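Local coordinates for protein probable CoA-transferase alpha subunit (Rhodococcus jostii, PDB 6COJ) that probably acts on coenzyme A thioesters as a coenzyme A transferase family subunit, binding one that carries a spiro-ring acyl group, at residues G40-R44 with F88-D92; V51-S57 with L74-K80; P95-W100 with Y271-A275. The protein carries 1 engineered substitution. All coordinates share one frame; numbering follows the deposited sequence.

Contact 1: G40-R44 with F88-D92. With F8G (S-{(3R,5R,9R)-1-[(2R,3S,4R,5R)-5-(6-amino-9H-purin-9-yl)-4-hydroxy-3-(phosphonooxy)tetrahydrofuran-2-yl]-3,5,9-trihydroxy-8,8-dimethyl-3,5-dioxido-10,14-dioxo-2,4,6-trioxa-11,15-diaza-3lambda~5~,5lambda~5~-diphosphaheptadecan-17-yl} (5R,10R)-7-hydroxy-10-methyl-2-oxo-1-oxaspiro[4.5]dec-6-ene-6-carbothioate (non-preferred name)), chain E.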
loop_
_atom_site.group_PDB
_atom_site.type_symbol
_atom_site.label_atom_id
_atom_site.label_comp_id
_atom_site.label_asym_id
_atom_site.label_seq_id
_atom_site.Cartn_x
_atom_site.Cartn_y
_atom_site.Cartn_z
ATOM N N GLY A 40 5.171 -14.893 5.910
ATOM C CA GLY A 40 4.102 -15.380 6.756
ATOM C C GLY A 40 3.891 -14.471 7.961
ATOM O O GLY A 40 4.264 -13.296 7.970
ATOM N N TRP A 41 3.299 -15.051 9.010
ATOM C CA TRP A 41 2.900 -14.279 10.183
ATOM C C TRP A 41 2.605 -15.239 11.325
ATOM O O TRP A 41 1.698 -16.066 11.207
ATOM C CB TRP A 41 1.630 -13.499 9.830
ATOM C CG TRP A 41 0.951 -12.768 10.960
ATOM C CD1 TRP A 41 0.203 -13.318 11.977
ATOM C CD2 TRP A 41 0.898 -11.349 11.145
ATOM N NE1 TRP A 41 -0.287 -12.322 12.789
ATOM C CE2 TRP A 41 0.116 -11.107 12.294
ATOM C CE3 TRP A 41 1.448 -10.258 10.457
ATOM C CZ2 TRP A 41 -0.135 -9.818 12.765
ATOM C CZ3 TRP A 41 1.196 -8.979 10.930
ATOM C CH2 TRP A 41 0.412 -8.774 12.071
ATOM N N GLY A 42 3.348 -15.151 12.429
ATOM C CA GLY A 42 3.057 -16.051 13.536
ATOM C C GLY A 42 3.114 -17.495 13.071
ATOM O O GLY A 42 4.080 -17.919 12.426
ATOM N N SER A 43 2.065 -18.260 13.365
ATOM C CA SER A 43 1.968 -19.634 12.866
ATOM C C SER A 43 1.091 -19.717 11.614
ATOM O O SER A 43 0.156 -20.523 11.515
ATOM C CB SER A 43 1.485 -20.566 13.973
ATOM O OG SER A 43 1.527 -21.925 13.573
ATOM N N ARG A 44 1.407 -18.872 10.630
ATOM C CA ARG A 44 0.601 -18.741 9.417
ATOM C C ARG A 44 1.517 -18.625 8.210
ATOM O O ARG A 44 2.303 -17.675 8.108
ATOM C CB ARG A 44 -0.349 -17.533 9.488
ATOM C CG ARG A 44 -1.134 -17.449 10.788
ATOM C CD ARG A 44 -1.962 -16.174 10.894
ATOM N NE ARG A 44 -2.351 -15.912 12.278
ATOM C CZ ARG A 44 -3.519 -15.419 12.671
ATOM N NH1 ARG A 44 -4.481 -15.146 11.791
ATOM N NH2 ARG A 44 -3.740 -15.225 13.964
ATOM N N PHE A 88 6.275 -9.197 16.933
ATOM C CA PHE A 88 5.793 -10.106 17.965
ATOM C C PHE A 88 6.412 -11.463 17.677
ATOM O O PHE A 88 7.010 -11.677 16.620
ATOM C CB PHE A 88 4.263 -10.227 17.933
ATOM C CG PHE A 88 3.726 -10.800 16.647
ATOM C CD1 PHE A 88 3.643 -12.178 16.466
ATOM C CD2 PHE A 88 3.287 -9.963 15.624
ATOM C CE1 PHE A 88 3.162 -12.715 15.280
ATOM C CE2 PHE A 88 2.787 -10.497 14.442
ATOM C CZ PHE A 88 2.726 -11.867 14.272
ATOM N N VAL A 89 6.256 -12.379 18.626
ATOM C CA VAL A 89 6.475 -13.801 18.377
ATOM C C VAL A 89 5.286 -14.544 18.967
ATOM O O VAL A 89 5.000 -14.410 20.162
ATOM C CB VAL A 89 7.792 -14.323 18.982
ATOM C CG1 VAL A 89 7.948 -15.817 18.666
ATOM C CG2 VAL A 89 8.982 -13.522 18.443
ATOM N N SER A 90 4.572 -15.297 18.128
ATOM C CA SER A 90 3.381 -15.991 18.600
ATOM C C SER A 90 3.188 -17.279 17.822
ATOM O O SER A 90 3.453 -17.331 16.615
ATOM C CB SER A 90 2.125 -15.130 18.420
ATOM O OG SER A 90 0.979 -15.810 18.916
ATOM N N LEU A 91 2.725 -18.312 18.530
ATOM C CA LEU A 91 2.277 -19.548 17.902
ATOM C C LEU A 91 0.803 -19.507 17.504
ATOM O O LEU A 91 0.313 -20.473 16.915
ATOM C CB LEU A 91 2.551 -20.742 18.823
ATOM C CG LEU A 91 4.022 -21.005 19.176
ATOM C CD1 LEU A 91 4.154 -22.221 20.086
ATOM C CD2 LEU A 91 4.862 -21.193 17.920
ATOM N N ASP A 92 0.087 -18.429 17.840
ATOM C CA ASP A 92 -1.316 -18.208 17.474
ATOM C C ASP A 92 -2.304 -19.089 18.237
ATOM O O ASP A 92 -3.426 -18.660 18.522
ATOM C CB ASP A 92 -1.534 -18.264 15.958
ATOM C CG ASP A 92 -1.105 -16.984 15.272
ATOM O OD1 ASP A 92 -1.440 -15.895 15.792
ATOM O OD2 ASP A 92 -0.421 -17.049 14.231
HETATM C C4 F8G E . 6.798 -13.880 36.319
HETATM C C5 F8G E . 7.098 -12.492 36.697
HETATM C C6 F8G E . 8.515 -12.057 36.683
HETATM C C8 F8G E . 4.942 -12.848 36.807
HETATM N N1 F8G E . 9.475 -12.941 36.326
HETATM N N3 F8G E . 7.794 -14.728 35.970
HETATM C "C1'" F8G E . 4.775 -15.281 36.098
HETATM C C2 F8G E . 9.207 -14.335 35.944
HETATM C "C2'" F8G E . 3.603 -15.616 36.999
HETATM C "C3'" F8G E . 2.738 -16.427 36.061
HETATM C "C4'" F8G E . 2.910 -15.718 34.744
HETATM C "C5'" F8G E . 1.861 -14.635 34.604
HETATM C CAA F8G E . -3.482 -4.021 15.786
HETATM C CAB F8G E . -3.576 -4.829 17.056
HETATM C CAC F8G E . -2.918 -5.992 17.242
HETATM C CAD F8G E . -2.338 -6.761 16.064
HETATM C CAE F8G E . -2.680 -6.082 14.739
HETATM C CAF F8G E . -2.456 -4.587 14.827
HETATM C CAG F8G E . -2.696 -6.508 18.604
HETATM C CAI F8G E . -1.880 -6.642 13.573
HETATM C CAK F8G E . -2.724 -8.254 16.003
HETATM C CAL F8G E . -1.458 -9.102 16.218
HETATM C CAM F8G E . -0.395 -8.047 16.399
HETATM C CAQ F8G E . -2.667 -6.789 21.313
HETATM C CAR F8G E . -3.562 -8.004 21.491
HETATM C CAT F8G E . -3.377 -8.848 23.747
HETATM C CAU F8G E . -2.920 -10.020 24.595
HETATM C CAV F8G E . -2.766 -9.688 26.074
HETATM C CAX F8G E . -3.332 -11.625 27.380
HETATM C CAY F8G E . -2.884 -12.792 28.223
HETATM C CAZ F8G E . -3.097 -12.539 29.720
HETATM C CBA F8G E . -2.443 -13.665 30.507
HETATM C CBM F8G E . -2.434 -11.226 30.108
HETATM C CBN F8G E . -4.575 -12.509 30.087
HETATM N N6 F8G E . 8.847 -10.788 37.023
HETATM N N7 F8G E . 5.914 -11.915 36.985
HETATM N N9 F8G E . 5.480 -14.019 36.422
HETATM N NAS F8G E . -3.032 -8.927 22.466
HETATM N NAW F8G E . -2.384 -10.869 26.837
HETATM O "O2'" F8G E . 3.999 -16.380 38.141
HETATM O "O3'" F8G E . 3.307 -17.710 35.868
HETATM O "O4'" F8G E . 4.206 -15.126 34.798
HETATM O "O5'" F8G E . 0.580 -15.252 34.515
HETATM O OAH F8G E . -4.297 -4.365 17.915
HETATM O OAJ F8G E . -2.034 -7.529 18.749
HETATM O OAN F8G E . 0.775 -8.208 16.669
HETATM O OAO F8G E . -0.925 -6.724 16.215
HETATM O OBB F8G E . -1.084 -13.704 30.098
HETATM O OBD F8G E . 0.331 -14.404 32.150
HETATM O OBJ F8G E . -4.023 -7.911 24.198
HETATM O OBK F8G E . -4.516 -11.388 27.189
HETATM O OBL F8G E . -3.591 -13.979 27.831
HETATM O OBO F8G E . 1.164 -14.796 29.859
HETATM O OBP F8G E . -0.768 -16.203 30.597
HETATM O OBQ F8G E . -1.712 -15.414 33.371
HETATM O OBR F8G E . -0.797 -13.195 34.080
HETATM O OCI F8G E . 3.386 -20.223 36.182
HETATM O OCJ F8G E . 2.927 -18.726 38.109
HETATM O OCK F8G E . 1.211 -19.032 36.324
HETATM P PBC F8G E . -0.107 -14.847 30.665
HETATM P PBE F8G E . -0.477 -14.563 33.528
HETATM P PCH F8G E . 2.687 -18.967 36.639
HETATM S SAP F8G E . -3.283 -5.784 20.000
HETATM O O HOH W 1 -1.335 -13.137 15.369
#
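Phe-88 brings one corner of its ring down on a face of the Trp-41 indole: Phe-88 CZ stands 3.3 Å above the indole plane, displaced toward the rim, the Trp-41 five-membered ring and the Phe-88 ring meeting obliquely, planes at 58°. The loop after strand 35-38 of the parallel beta-sheet of this alpha/beta fold thus joins strand 88-89 in lining the acyl end of the thioester pocket, where flat apolar rings suit a ring-bearing acyl group. At the indole's edge lie a water and the methyl CAI of F8G, 3.5 Å from Trp-41 CH2, while the edge of Phe-88 meets the backbone of Gly-42. The lactone carbonyl oxygen OAN of F8G approaches Phe-88 CD2 obliquely. Trp-41 also stacks with an aromatic side chain of another protein chain.

Behind the rings, Arg-44 holds Asp-92 side-on in a salt bridge, NE to OD2 at 3.0 Å and NH2 to OD1 at 3.0 Å. Both nitrogens come from above the carboxylate, whose plane is 75° from the guanidinium's. Ser-43 N reaches OD2 of Asp-92 from the opposite face, so two donors grip that oxygen. Glycine suits position 42 because a side chain would run into Asp-92 OD2. Ser-43 OG is hydrogen-bonded to Gln-268 OE1. One water links the two halves, accepting from Trp-41 NE1 at 2.9 Å and donating to Asp-92 OD1 at 2.8 Å.

Contact 2: V51-S57 with L74-K80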
loop_
_atom_site.group_PDB
_atom_site.type_symbol
_atom_site.label_atom_id
_atom_site.label_comp_id
_atom_site.label_asym_id
_atom_site.label_seq_id
_atom_site.Cartn_x
_atom_site.Cartn_y
_atom_site.Cartn_z
ATOM N N VAL A 51 12.994 -23.191 6.389
ATOM C CA VAL A 51 13.586 -23.091 7.725
ATOM C C VAL A 51 14.246 -24.408 8.132
ATOM O O VAL A 51 15.349 -24.416 8.695
ATOM C CB VAL A 51 12.543 -22.617 8.755
ATOM C CG1 VAL A 51 13.092 -22.748 10.178
ATOM C CG2 VAL A 51 12.133 -21.183 8.469
ATOM N N ARG A 52 13.586 -25.540 7.866
ATOM C CA ARG A 52 14.210 -26.831 8.152
ATOM C C ARG A 52 15.486 -27.028 7.339
ATOM O O ARG A 52 16.456 -27.620 7.827
ATOM C CB ARG A 52 13.218 -27.980 7.920
ATOM C CG ARG A 52 12.134 -28.080 9.000
ATOM C CD ARG A 52 11.177 -29.245 8.793
ATOM N NE ARG A 52 10.249 -29.050 7.679
ATOM C CZ ARG A 52 9.058 -28.464 7.787
ATOM N NH1 ARG A 52 8.641 -27.987 8.964
ATOM N NH2 ARG A 52 8.283 -28.354 6.717
ATOM N N ALA A 53 15.513 -26.529 6.099
ATOM C CA ALA A 53 16.736 -26.614 5.305
ATOM C C ALA A 53 17.839 -25.745 5.903
ATOM O O ALA A 53 19.017 -26.127 5.887
ATOM C CB ALA A 53 16.452 -26.241 3.846
ATOM N N LEU A 54 17.476 -24.578 6.447
ATOM C CA LEU A 54 18.449 -23.778 7.189
ATOM C C LEU A 54 19.023 -24.551 8.373
ATOM O O LEU A 54 20.235 -24.502 8.624
ATOM C CB LEU A 54 17.797 -22.484 7.672
ATOM C CG LEU A 54 18.102 -21.238 6.851
ATOM C CD1 LEU A 54 17.261 -20.055 7.337
ATOM C CD2 LEU A 54 19.578 -20.902 6.917
ATOM N N LEU A 55 18.169 -25.263 9.120
ATOM C CA LEU A 55 18.633 -26.031 10.272
ATOM C C LEU A 55 19.616 -27.116 9.860
ATOM O O LEU A 55 20.572 -27.405 10.587
ATOM C CB LEU A 55 17.444 -26.644 11.016
ATOM C CG LEU A 55 17.026 -25.913 12.300
ATOM C CD1 LEU A 55 16.739 -24.450 12.025
ATOM C CD2 LEU A 55 15.827 -26.591 12.960
ATOM N N ARG A 56 19.389 -27.742 8.705
ATOM C CA ARG A 56 20.299 -28.775 8.225
ATOM C C ARG A 56 21.648 -28.191 7.831
ATOM O O ARG A 56 22.661 -28.898 7.884
ATOM C CB ARG A 56 19.685 -29.487 7.019
ATOM C CG ARG A 56 18.492 -30.357 7.337
ATOM C CD ARG A 56 18.179 -31.300 6.188
ATOM N NE ARG A 56 17.823 -30.613 4.955
ATOM C CZ ARG A 56 16.588 -30.215 4.650
ATOM N NH1 ARG A 56 15.590 -30.439 5.496
ATOM N NH2 ARG A 56 16.348 -29.607 3.499
ATOM N N SER A 57 21.676 -26.922 7.425
ATOM C CA SER A 57 22.875 -26.255 6.943
ATOM C C SER A 57 23.718 -25.749 8.110
ATOM O O SER A 57 23.320 -25.810 9.275
ATOM C CB SER A 57 22.507 -25.066 6.051
ATOM O OG SER A 57 22.173 -23.906 6.814
ATOM N N LEU A 74 12.407 -22.389 15.778
ATOM C CA LEU A 74 13.310 -23.421 15.278
ATOM C C LEU A 74 14.715 -22.869 15.060
ATOM O O LEU A 74 15.707 -23.514 15.411
ATOM C CB LEU A 74 12.757 -24.039 13.994
ATOM C CG LEU A 74 11.624 -25.052 14.161
ATOM C CD1 LEU A 74 11.072 -25.439 12.793
ATOM C CD2 LEU A 74 12.076 -26.299 14.938
ATOM N N LEU A 75 14.827 -21.660 14.500
ATOM C CA LEU A 75 16.152 -21.078 14.320
ATOM C C LEU A 75 16.854 -20.872 15.662
ATOM O O LEU A 75 18.063 -21.108 15.785
ATOM C CB LEU A 75 16.039 -19.763 13.541
ATOM C CG LEU A 75 15.614 -19.949 12.083
ATOM C CD1 LEU A 75 15.325 -18.592 11.451
ATOM C CD2 LEU A 75 16.668 -20.698 11.278
ATOM N N CYS A 76 16.103 -20.461 16.688
ATOM C CA CYS A 76 16.694 -20.296 18.013
ATOM C C CYS A 76 17.120 -21.630 18.599
ATOM O O CYS A 76 18.141 -21.706 19.297
ATOM C CB CYS A 76 15.708 -19.598 18.947
ATOM S SG CYS A 76 15.516 -17.832 18.631
ATOM N N SER A 77 16.348 -22.691 18.341
ATOM C CA SER A 77 16.725 -24.004 18.853
ATOM C C SER A 77 18.081 -24.457 18.331
ATOM O O SER A 77 18.746 -25.268 18.985
ATOM C CB SER A 77 15.658 -25.059 18.531
ATOM O OG SER A 77 15.743 -25.525 17.189
ATOM N N ALA A 78 18.513 -23.942 17.183
ATOM C CA ALA A 78 19.796 -24.309 16.603
ATOM C C ALA A 78 20.848 -23.229 16.792
ATOM O O ALA A 78 21.930 -23.321 16.197
ATOM C CB ALA A 78 19.624 -24.645 15.118
ATOM N N GLY A 79 20.559 -22.224 17.618
ATOM C CA GLY A 79 21.509 -21.164 17.888
ATOM C C GLY A 79 21.880 -20.341 16.676
ATOM O O GLY A 79 23.004 -19.823 16.604
ATOM N N LYS A 80 20.973 -20.214 15.711
ATOM C CA LYS A 80 21.304 -19.570 14.448
ATOM C C LYS A 80 21.015 -18.077 14.430
ATOM O O LYS A 80 21.332 -17.426 13.431
ATOM C CB LYS A 80 20.593 -20.268 13.283
ATOM C CG LYS A 80 21.227 -21.620 12.941
ATOM C CD LYS A 80 20.421 -22.344 11.894
ATOM C CE LYS A 80 21.023 -23.689 11.571
ATOM N NZ LYS A 80 22.328 -23.583 10.863
#
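Leu-55 lies against the last turn of helix 70-77, its branched end set between Leu-74, Leu-75 and Ala-78. The two helices, 48-56 and 70-77, belong to successive beta-alpha-beta crossovers of the parallel sheet, and leucine fits their seam because its forked tip can touch several neighbours at once. Leu-55 CD1 is 3.8 Å from Leu-75 CD2, and the Leu-55 and Leu-74 side chains cross at about a right angle, CD2 to CB. Deeper in the fold, Leu-75 CD2 also meets Leu-54 CD1 at 4.0 Å, and Val-51 adds CG1 against Leu-74 CB at 4.0 Å, so the side chains here meet through hydrocarbon alone, with Leu-74 O beside Leu-55 CD1.

Toward solvent the contact thins. Ala-78 offers just a methyl to Leu-55 CG, and exposed Gly-79, with positive phi, is the C-prime residue of the Schellman motif that ends helix 70-77. The chain then turns back, and buried Lys-80 reaches across to residues 51-57: extended to CE, its side chain bends at the last torsion (chi4 -69°), which brings NZ within 2.9 Å of Ser-57 O, above that carbonyl's plane. NZ also bonds Val-59 O, and Lys-80 CE lies 3.6 Å from Leu-55 CA. Were Lys-80 an alanine, the carbonyls of Ser-57 and Val-59 would probably lose this donor and a gap would open beside Leu-55. Ser-57 OG, for its part, donates to Leu-54 O at 2.7 Å. The result is an apolar seam between helices, fastened at their C-terminal ends by an ammonium group, which probably gains from the partial negative charge of the carbonyls there.

Contact 3: P95-W100 with Y271-A275. With F8G (S-{(3R,5R,9R)-1-[(2R,3S,4R,5R)-5-(6-amino-9H-purin-9-yl)-4-hydroxy-3-(phosphonooxy)tetrahydrofuran-2-yl]-3,5,9-trihydroxy-8,8-dimethyl-3,5-dioxido-10,14-dioxo-2,4,6-trioxa-11,15-diaza-3lambda~5~,5lambda~5~-diphosphaheptadecan-17-yl} (5R,10R)-7-hydroxy-10-methyl-2-oxo-1-oxaspiro[4.5]dec-6-ene-6-carbothioate (non-preferred name)), chain E.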
loop_
_atom_site.group_PDB
_atom_site.type_symbol
_atom_site.label_atom_id
_atom_site.label_comp_id
_atom_site.label_asym_id
_atom_site.label_seq_id
_atom_site.Cartn_x
_atom_site.Cartn_y
_atom_site.Cartn_z
ATOM N N PRO A 95 0.459 -23.114 23.323
ATOM C CA PRO A 95 0.705 -22.246 24.479
ATOM C C PRO A 95 1.048 -20.806 24.122
ATOM O O PRO A 95 1.537 -20.093 24.999
ATOM C CB PRO A 95 1.918 -22.904 25.142
ATOM C CG PRO A 95 2.671 -23.478 23.998
ATOM C CD PRO A 95 1.635 -23.946 23.009
ATOM N N PHE A 96 0.817 -20.412 22.862
ATOM C CA PHE A 96 0.905 -19.025 22.397
ATOM C C PHE A 96 2.336 -18.511 22.301
ATOM O O PHE A 96 2.757 -18.035 21.243
ATOM C CB PHE A 96 0.031 -18.095 23.245
ATOM C CG PHE A 96 -1.425 -18.463 23.228
ATOM C CD1 PHE A 96 -2.214 -18.158 22.132
ATOM C CD2 PHE A 96 -2.000 -19.121 24.300
ATOM C CE1 PHE A 96 -3.552 -18.499 22.109
ATOM C CE2 PHE A 96 -3.339 -19.465 24.281
ATOM C CZ PHE A 96 -4.114 -19.155 23.184
ATOM N N TYR A 97 3.090 -18.584 23.389
ATOM C CA TYR A 97 4.470 -18.135 23.348
ATOM C C TYR A 97 5.327 -19.253 22.774
ATOM O O TYR A 97 5.123 -20.428 23.088
ATOM C CB TYR A 97 4.936 -17.768 24.758
ATOM C CG TYR A 97 3.976 -16.839 25.486
ATOM C CD1 TYR A 97 3.366 -15.772 24.825
ATOM C CD2 TYR A 97 3.666 -17.042 26.825
ATOM C CE1 TYR A 97 2.482 -14.927 25.487
ATOM C CE2 TYR A 97 2.783 -16.210 27.490
ATOM C CZ TYR A 97 2.194 -15.154 26.817
ATOM O OH TYR A 97 1.318 -14.326 27.498
ATOM N N ASP A 98 6.252 -18.902 21.892
ATOM C CA ASP A 98 7.152 -19.923 21.370
ATOM C C ASP A 98 8.216 -20.239 22.412
ATOM O O ASP A 98 8.934 -19.330 22.847
ATOM C CB ASP A 98 7.810 -19.499 20.065
ATOM C CG ASP A 98 8.714 -20.591 19.514
ATOM O OD1 ASP A 98 9.850 -20.733 20.011
ATOM O OD2 ASP A 98 8.281 -21.349 18.619
ATOM N N PRO A 99 8.360 -21.498 22.827
ATOM C CA PRO A 99 9.263 -21.813 23.944
ATOM C C PRO A 99 10.730 -21.719 23.582
ATOM O O PRO A 99 11.556 -21.515 24.478
ATOM C CB PRO A 99 8.869 -23.250 24.315
ATOM C CG PRO A 99 8.367 -23.834 23.008
ATOM C CD PRO A 99 7.653 -22.685 22.315
ATOM N N TRP A 100 11.089 -21.871 22.307
ATOM C CA TRP A 100 12.495 -21.737 21.940
ATOM C C TRP A 100 12.913 -20.279 21.842
ATOM O O TRP A 100 14.016 -19.912 22.265
ATOM C CB TRP A 100 12.790 -22.483 20.641
ATOM C CG TRP A 100 13.038 -23.942 20.847
ATOM C CD1 TRP A 100 12.259 -24.981 20.425
ATOM C CD2 TRP A 100 14.136 -24.527 21.554
ATOM N NE1 TRP A 100 12.811 -26.180 20.817
ATOM C CE2 TRP A 100 13.967 -25.926 21.509
ATOM C CE3 TRP A 100 15.259 -24.002 22.205
ATOM C CZ2 TRP A 100 14.873 -26.809 22.098
ATOM C CZ3 TRP A 100 16.153 -24.875 22.793
ATOM C CH2 TRP A 100 15.960 -26.263 22.733
ATOM N N TYR A 271 5.528 -30.028 19.031
ATOM C CA TYR A 271 6.735 -29.215 18.921
ATOM C C TYR A 271 6.983 -28.426 20.203
ATOM O O TYR A 271 8.089 -28.450 20.762
ATOM C CB TYR A 271 6.614 -28.278 17.707
ATOM C CG TYR A 271 7.436 -27.011 17.810
ATOM C CD1 TYR A 271 8.809 -27.022 17.575
ATOM C CD2 TYR A 271 6.841 -25.801 18.151
ATOM C CE1 TYR A 271 9.565 -25.861 17.680
ATOM C CE2 TYR A 271 7.588 -24.635 18.262
ATOM C CZ TYR A 271 8.950 -24.671 18.022
ATOM O OH TYR A 271 9.696 -23.522 18.121
ATOM N N ALA A 272 5.948 -27.738 20.699
ATOM C CA ALA A 272 6.117 -26.874 21.864
ATOM C C ALA A 272 6.447 -27.686 23.112
ATOM O O ALA A 272 7.356 -27.331 23.872
ATOM C CB ALA A 272 4.856 -26.028 22.071
ATOM N N GLU A 273 5.722 -28.789 23.332
ATOM C CA GLU A 273 5.996 -29.625 24.497
ATOM C C GLU A 273 7.346 -30.319 24.391
ATOM O O GLU A 273 7.965 -30.624 25.416
ATOM C CB GLU A 273 4.874 -30.645 24.702
ATOM C CG GLU A 273 3.625 -30.060 25.339
ATOM C CD GLU A 273 2.358 -30.724 24.849
ATOM O OE1 GLU A 273 2.457 -31.772 24.175
ATOM O OE2 GLU A 273 1.262 -30.198 25.137
ATOM N N SER A 274 7.830 -30.572 23.178
ATOM C CA SER A 274 9.130 -31.220 23.047
ATOM C C SER A 274 10.282 -30.294 23.420
ATOM O O SER A 274 11.378 -30.779 23.720
ATOM C CB SER A 274 9.311 -31.790 21.640
ATOM O OG SER A 274 8.419 -32.872 21.419
ATOM N N ALA A 275 10.058 -28.980 23.429
ATOM C CA ALA A 275 11.092 -28.025 23.802
ATOM C C ALA A 275 11.353 -27.970 25.306
ATOM O O ALA A 275 12.326 -27.333 25.726
ATOM C CB ALA A 275 10.707 -26.632 23.282
HETATM C C4 F8G E . 6.798 -13.880 36.319
HETATM C C5 F8G E . 7.098 -12.492 36.697
HETATM C C6 F8G E . 8.515 -12.057 36.683
HETATM C C8 F8G E . 4.942 -12.848 36.807
HETATM N N1 F8G E . 9.475 -12.941 36.326
HETATM N N3 F8G E . 7.794 -14.728 35.970
HETATM C "C1'" F8G E . 4.775 -15.281 36.098
HETATM C C2 F8G E . 9.207 -14.335 35.944
HETATM C "C2'" F8G E . 3.603 -15.616 36.999
HETATM C "C3'" F8G E . 2.738 -16.427 36.061
HETATM C "C4'" F8G E . 2.910 -15.718 34.744
HETATM C "C5'" F8G E . 1.861 -14.635 34.604
HETATM C CAA F8G E . -3.482 -4.021 15.786
HETATM C CAB F8G E . -3.576 -4.829 17.056
HETATM C CAC F8G E . -2.918 -5.992 17.242
HETATM C CAD F8G E . -2.338 -6.761 16.064
HETATM C CAE F8G E . -2.680 -6.082 14.739
HETATM C CAF F8G E . -2.456 -4.587 14.827
HETATM C CAG F8G E . -2.696 -6.508 18.604
HETATM C CAI F8G E . -1.880 -6.642 13.573
HETATM C CAK F8G E . -2.724 -8.254 16.003
HETATM C CAL F8G E . -1.458 -9.102 16.218
HETATM C CAM F8G E . -0.395 -8.047 16.399
HETATM C CAQ F8G E . -2.667 -6.789 21.313
HETATM C CAR F8G E . -3.562 -8.004 21.491
HETATM C CAT F8G E . -3.377 -8.848 23.747
HETATM C CAU F8G E . -2.920 -10.020 24.595
HETATM C CAV F8G E . -2.766 -9.688 26.074
HETATM C CAX F8G E . -3.332 -11.625 27.380
HETATM C CAY F8G E . -2.884 -12.792 28.223
HETATM C CAZ F8G E . -3.097 -12.539 29.720
HETATM C CBA F8G E . -2.443 -13.665 30.507
HETATM C CBM F8G E . -2.434 -11.226 30.108
HETATM C CBN F8G E . -4.575 -12.509 30.087
HETATM N N6 F8G E . 8.847 -10.788 37.023
HETATM N N7 F8G E . 5.914 -11.915 36.985
HETATM N N9 F8G E . 5.480 -14.019 36.422
HETATM N NAS F8G E . -3.032 -8.927 22.466
HETATM N NAW F8G E . -2.384 -10.869 26.837
HETATM O "O2'" F8G E . 3.999 -16.380 38.141
HETATM O "O3'" F8G E . 3.307 -17.710 35.868
HETATM O "O4'" F8G E . 4.206 -15.126 34.798
HETATM O "O5'" F8G E . 0.580 -15.252 34.515
HETATM O OAH F8G E . -4.297 -4.365 17.915
HETATM O OAJ F8G E . -2.034 -7.529 18.749
HETATM O OAN F8G E . 0.775 -8.208 16.669
HETATM O OAO F8G E . -0.925 -6.724 16.215
HETATM O OBB F8G E . -1.084 -13.704 30.098
HETATM O OBD F8G E . 0.331 -14.404 32.150
HETATM O OBJ F8G E . -4.023 -7.911 24.198
HETATM O OBK F8G E . -4.516 -11.388 27.189
HETATM O OBL F8G E . -3.591 -13.979 27.831
HETATM O OBO F8G E . 1.164 -14.796 29.859
HETATM O OBP F8G E . -0.768 -16.203 30.597
HETATM O OBQ F8G E . -1.712 -15.414 33.371
HETATM O OBR F8G E . -0.797 -13.195 34.080
HETATM O OCI F8G E . 3.386 -20.223 36.182
HETATM O OCJ F8G E . 2.927 -18.726 38.109
HETATM O OCK F8G E . 1.211 -19.032 36.324
HETATM P PBC F8G E . -0.107 -14.847 30.665
HETATM P PBE F8G E . -0.477 -14.563 33.528
HETATM P PCH F8G E . 2.687 -18.967 36.639
HETATM S SAP F8G E . -3.283 -5.784 20.000
#
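Pro-99 and Ala-272 have the nearest CA atoms, 6.3 Å apart, where the start of helix 99-106 meets the C-terminal part of helix 265-274. Proline suits this first turn, which needs no N-H donor, and its CG rests 3.7 Å from Ala-275 CB. Pro-95, entered through a cis peptide, lays its CG on Ala-272 CB; small alanines let both prolines come close. Asp-98 is the N-cap residue: OD1 takes a weak capping bond from Trp-100 N and another bond from Phe-101 N. Its OD2 accepts from Tyr-271 OH at 2.6 Å on the syn lone pair, near the plane of the tyrosine ring. With CG opposite the backbone nitrogen (chi1 -178°), Asp-98 can serve its own helix and the distant tyrosine together. Trp-100 receives Ala-275 CB over one ring face, with NE1 3.3 Å from that methyl, and Tyr-271 OH at its edge. Tyr-97 faces the other way and hydrogen-bonds F8G OBO at the diphosphate, the 2.4 Å between OH and OBO being so short that its exact length is doubtful. Helix 278-288 flanks the junction, with Trp-281 edge-to-face against Trp-100 and Phe-284 touching Tyr-271, while Ser-77 and Leu-74 of helix 70-77 touch Trp-100 and Tyr-271 respectively.

In the fold
From the N terminus, the chain leaves strand 35-38 through residues 40-44, which open contact 1, and then runs through helix 48-56 and helix 70-77, whose pairing forms contact 2. That shorter loop closes before residues 88-92 complete contact 1, so contact 2 lies wholly within contact 1's span, though their nearest atoms stay about 8 Å apart. Contact 3 follows in series: 95-100 waits some 170 residues for 271-275, tying helix 265-274 back to helix 99-106 of the parallel-sheet region. It touches both others, through Leu-91 N and Phe-96 O (2.7 Å, probably hydrogen-bonded) and through Cys-76 packed on Trp-100. Contacts 1 and 3 reach different parts of F8G, acyl group and diphosphate.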